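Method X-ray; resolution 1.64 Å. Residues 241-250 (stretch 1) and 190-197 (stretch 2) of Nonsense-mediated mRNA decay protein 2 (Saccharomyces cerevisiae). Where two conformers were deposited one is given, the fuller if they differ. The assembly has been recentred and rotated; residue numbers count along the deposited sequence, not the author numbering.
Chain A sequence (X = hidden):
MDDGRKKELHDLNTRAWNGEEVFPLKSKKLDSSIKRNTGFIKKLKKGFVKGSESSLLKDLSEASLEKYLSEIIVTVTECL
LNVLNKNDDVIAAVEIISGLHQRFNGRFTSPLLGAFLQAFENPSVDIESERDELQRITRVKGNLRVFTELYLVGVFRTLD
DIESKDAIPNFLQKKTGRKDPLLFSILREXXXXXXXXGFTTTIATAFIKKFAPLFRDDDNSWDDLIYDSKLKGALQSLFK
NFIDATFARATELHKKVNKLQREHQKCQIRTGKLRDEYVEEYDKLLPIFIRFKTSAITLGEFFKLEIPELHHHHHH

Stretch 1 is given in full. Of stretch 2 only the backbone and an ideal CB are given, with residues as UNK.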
# COMPACT_ATOMS: atom_id res chain seq x y z
N ASN A 241 -12.71 -12.06 5.00
CA ASN A 241 -13.95 -11.31 4.82
C ASN A 241 -14.04 -10.65 3.45
O ASN A 241 -15.10 -10.62 2.83
CB ASN A 241 -14.10 -10.25 5.90
CG ASN A 241 -14.71 -10.81 7.17
OD1 ASN A 241 -15.90 -11.10 7.21
ND2 ASN A 241 -13.88 -10.98 8.19
N PHE A 242 -12.91 -10.13 2.98
CA PHE A 242 -12.87 -9.47 1.68
C PHE A 242 -13.10 -10.49 0.59
O PHE A 242 -13.74 -10.22 -0.42
CB PHE A 242 -11.53 -8.75 1.50
CG PHE A 242 -11.47 -7.88 0.28
CD1 PHE A 242 -12.02 -6.61 0.29
CD2 PHE A 242 -10.86 -8.34 -0.86
CE1 PHE A 242 -11.97 -5.80 -0.83
CE2 PHE A 242 -10.80 -7.55 -2.00
CZ PHE A 242 -11.35 -6.27 -1.98
N ILE A 243 -12.56 -11.69 0.78
CA ILE A 243 -12.75 -12.74 -0.20
C ILE A 243 -14.21 -13.18 -0.28
O ILE A 243 -14.74 -13.39 -1.37
CB ILE A 243 -11.81 -13.93 0.07
CG1 ILE A 243 -10.36 -13.53 -0.21
CG2 ILE A 243 -12.20 -15.13 -0.80
CD1 ILE A 243 -9.37 -14.58 0.25
N ASP A 244 -14.87 -13.31 0.87
CA ASP A 244 -16.29 -13.66 0.89
C ASP A 244 -17.07 -12.64 0.07
O ASP A 244 -17.95 -12.99 -0.72
CB ASP A 244 -16.84 -13.67 2.33
CG ASP A 244 -16.76 -15.03 3.00
OD1 ASP A 244 -16.45 -16.03 2.32
OD2 ASP A 244 -17.04 -15.10 4.22
N ALA A 245 -16.74 -11.37 0.26
CA ALA A 245 -17.41 -10.27 -0.42
C ALA A 245 -17.14 -10.30 -1.90
O ALA A 245 -18.04 -10.06 -2.71
CB ALA A 245 -16.99 -8.94 0.17
N THR A 246 -15.88 -10.56 -2.26
CA THR A 246 -15.48 -10.61 -3.66
C THR A 246 -16.14 -11.80 -4.38
O THR A 246 -16.63 -11.67 -5.51
CB THR A 246 -13.94 -10.70 -3.77
OG1 THR A 246 -13.37 -9.52 -3.19
CG2 THR A 246 -13.50 -10.80 -5.22
N PHE A 247 -16.14 -12.96 -3.73
CA PHE A 247 -16.81 -14.13 -4.31
C PHE A 247 -18.31 -13.85 -4.51
O PHE A 247 -18.87 -14.20 -5.55
CB PHE A 247 -16.64 -15.36 -3.41
CG PHE A 247 -15.29 -16.04 -3.52
CD1 PHE A 247 -14.29 -15.54 -4.33
CD2 PHE A 247 -15.05 -17.22 -2.81
CE1 PHE A 247 -13.06 -16.18 -4.42
CE2 PHE A 247 -13.83 -17.86 -2.90
CZ PHE A 247 -12.83 -17.34 -3.71
N ALA A 248 -18.93 -13.21 -3.52
CA ALA A 248 -20.37 -12.93 -3.57
C ALA A 248 -20.71 -11.98 -4.72
O ALA A 248 -21.69 -12.19 -5.46
CB ALA A 248 -20.85 -12.34 -2.25
N ARG A 249 -19.93 -10.92 -4.85
CA ARG A 249 -20.15 -9.96 -5.92
C ARG A 249 -19.87 -10.59 -7.29
O ARG A 249 -20.59 -10.33 -8.27
CB ARG A 249 -19.27 -8.73 -5.70
CG ARG A 249 -19.31 -7.70 -6.81
CD ARG A 249 -20.57 -6.88 -6.79
NE ARG A 249 -20.46 -5.71 -7.65
CZ ARG A 249 -21.48 -5.20 -8.32
NH1 ARG A 249 -22.67 -5.78 -8.24
NH2 ARG A 249 -21.31 -4.14 -9.09
N ALA A 250 -18.84 -11.42 -7.36
CA ALA A 250 -18.54 -12.13 -8.61
C ALA A 250 -19.70 -13.01 -9.04
O ALA A 250 -20.02 -13.09 -10.23
CB ALA A 250 -17.26 -12.95 -8.48
N UNK A 190 -8.66 1.47 2.52
CA UNK A 190 -8.47 1.55 1.07
C UNK A 190 -9.19 0.45 0.28
O UNK A 190 -9.55 0.65 -0.88
CB UNK A 190 -6.97 1.49 0.75
N UNK A 191 -9.45 -0.69 0.90
CA UNK A 191 -10.18 -1.74 0.20
C UNK A 191 -11.65 -1.40 0.04
O UNK A 191 -12.36 -2.04 -0.73
CB UNK A 191 -10.03 -3.07 0.94
N UNK A 192 -12.09 -0.37 0.77
CA UNK A 192 -13.52 -0.08 0.86
C UNK A 192 -13.94 1.26 0.22
O UNK A 192 -14.90 1.89 0.65
CB UNK A 192 -13.94 -0.08 2.33
N UNK A 193 -13.21 1.68 -0.80
CA UNK A 193 -13.66 2.82 -1.58
C UNK A 193 -14.28 2.30 -2.88
O UNK A 193 -13.58 1.72 -3.71
CB UNK A 193 -12.51 3.79 -1.86
N UNK A 194 -15.59 2.49 -3.02
CA UNK A 194 -16.32 2.04 -4.22
C UNK A 194 -16.06 0.56 -4.52
O UNK A 194 -15.81 0.20 -5.66
CB UNK A 194 -15.92 2.89 -5.43
N UNK A 195 -16.11 -0.26 -3.47
CA UNK A 195 -15.79 -1.68 -3.60
C UNK A 195 -16.53 -2.36 -4.72
O UNK A 195 -15.98 -3.21 -5.41
CB UNK A 195 -16.09 -2.41 -2.29
N UNK A 196 -17.79 -1.98 -4.92
CA UNK A 196 -18.63 -2.69 -5.89
C UNK A 196 -18.16 -2.56 -7.33
O UNK A 196 -18.56 -3.38 -8.18
CB UNK A 196 -20.07 -2.18 -5.79
N UNK A 197 -17.29 -1.58 -7.61
CA UNK A 197 -16.72 -1.40 -8.96
C UNK A 197 -15.56 -2.35 -9.25
O UNK A 197 -15.22 -2.56 -10.42
CB UNK A 197 -16.24 0.04 -9.13

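Stretch 1 is one unbroken helix, and the residues it turns toward its partner are F242, A245 and R249, with T246 beside them: an aromatic ring, a small step, a hydroxyl and a guanidinium in succession.

Position 190 opens a type I turn that runs to 193. Its ideal CB has nothing of the helix within 5.5 Å, so this contact sets no preference there; the residue is I190.

At 191 CA-to-CB points toward the helix, and the ideal CB already lies 3.8 Å from F242 CE1. An aromatic ring so close asks for an apolar side chain, and leucine, isoleucine, valine or methionine would all be reasonable. The deposited L191 uses the m, t rotamer. Its CB stays 3.8 Å from F242 CE1, while CD1 lies over one face of that ring.

Position 192 points sideways, with phi/psi of -114/30, and meets no partner at its CB. Polar residues common in turns, such as asparagine, aspartate or serine, fit. N192 is found, its end coming somewhat nearer the helix but making no contact. Position 193 is out of reach and open to many residues; it is Y193, whose OH is hydrogen-bonded elsewhere in the structure.

Position 194 has positive phi, 53/44, a conformation that favors glycine, asparagine or aspartate. The deposited K194 shows that another residue can adopt it. Its carbonyl O accepts a hydrogen bond from the N of 197, 3.0 Å away.

From 195 the CB points sideways, and no helix atom lies within 5.5 Å of it. A short side chain would leave the space before F242, A245 and T246 unfilled; a long apolar one, phenylalanine, methionine or perhaps leucine, could cross it. F195, with chi1 at 163° (t), does so. Its edge is directed toward the face of F242 in an offset edge-to-face pair, centroids 5.4 Å apart and planes at 76°. The ring tip packs on the small A245, with F195 CZ 3.8 Å from A245 CB, and T246 OG1 sits at the ring edge, 3.9 Å from F195 CE1.

At 196 the backbone makes the polar contact: its carbonyl O accepts from R249 NE at 3.1 Å and R249 NH2 at 3.0 Å, a forked arrangement that uses the main-chain O, which any residue at 196 would supply. With the ideal CB 4.0 Å from R249 NE, a side chain with an aliphatic base suits. K196 places CG over one face of the guanidinium, and its end leads away from the helix.

Position 197 points away and is left free by this helix; it is L197.

Stretch 2 (190-197) ILNYKFKL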
# COMPACT_ATOMS: atom_id res chain seq x y z
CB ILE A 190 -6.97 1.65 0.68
CG1 ILE A 190 -6.21 0.35 1.02
CG2 ILE A 190 -6.33 2.88 1.35
CD1 ILE A 190 -4.70 0.46 0.75
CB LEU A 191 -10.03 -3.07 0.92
CG LEU A 191 -8.63 -3.65 0.88
CD1 LEU A 191 -8.59 -4.96 1.66
CD2 LEU A 191 -8.19 -3.89 -0.55
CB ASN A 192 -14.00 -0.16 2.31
CG ASN A 192 -14.11 -1.61 2.80
OD1 ASN A 192 -15.04 -2.32 2.43
ND2 ASN A 192 -13.15 -2.04 3.61
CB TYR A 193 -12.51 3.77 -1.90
CG TYR A 193 -12.92 4.93 -2.79
CD1 TYR A 193 -13.76 5.94 -2.30
CD2 TYR A 193 -12.48 5.02 -4.10
CE1 TYR A 193 -14.14 7.00 -3.12
CE2 TYR A 193 -12.86 6.07 -4.91
CZ TYR A 193 -13.69 7.06 -4.42
OH TYR A 193 -14.05 8.12 -5.25
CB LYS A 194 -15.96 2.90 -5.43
CG LYS A 194 -16.29 4.38 -5.26
CD LYS A 194 -17.79 4.61 -5.26
CE LYS A 194 -18.43 4.00 -6.49
NZ LYS A 194 -19.80 4.55 -6.73
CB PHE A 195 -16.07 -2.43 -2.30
CG PHE A 195 -16.15 -3.92 -2.47
CD1 PHE A 195 -14.99 -4.68 -2.49
CD2 PHE A 195 -17.37 -4.57 -2.56
CE1 PHE A 195 -15.05 -6.06 -2.66
CE2 PHE A 195 -17.44 -5.96 -2.71
CZ PHE A 195 -16.28 -6.70 -2.76
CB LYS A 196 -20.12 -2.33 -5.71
CG LYS A 196 -20.71 -2.91 -4.44
CD LYS A 196 -22.24 -2.94 -4.47
CE LYS A 196 -22.83 -1.54 -4.58
NZ LYS A 196 -24.33 -1.60 -4.61
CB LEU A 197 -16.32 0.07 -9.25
CG LEU A 197 -17.51 1.03 -9.30
CD1 LEU A 197 -17.03 2.43 -9.65
CD2 LEU A 197 -18.56 0.55 -10.31
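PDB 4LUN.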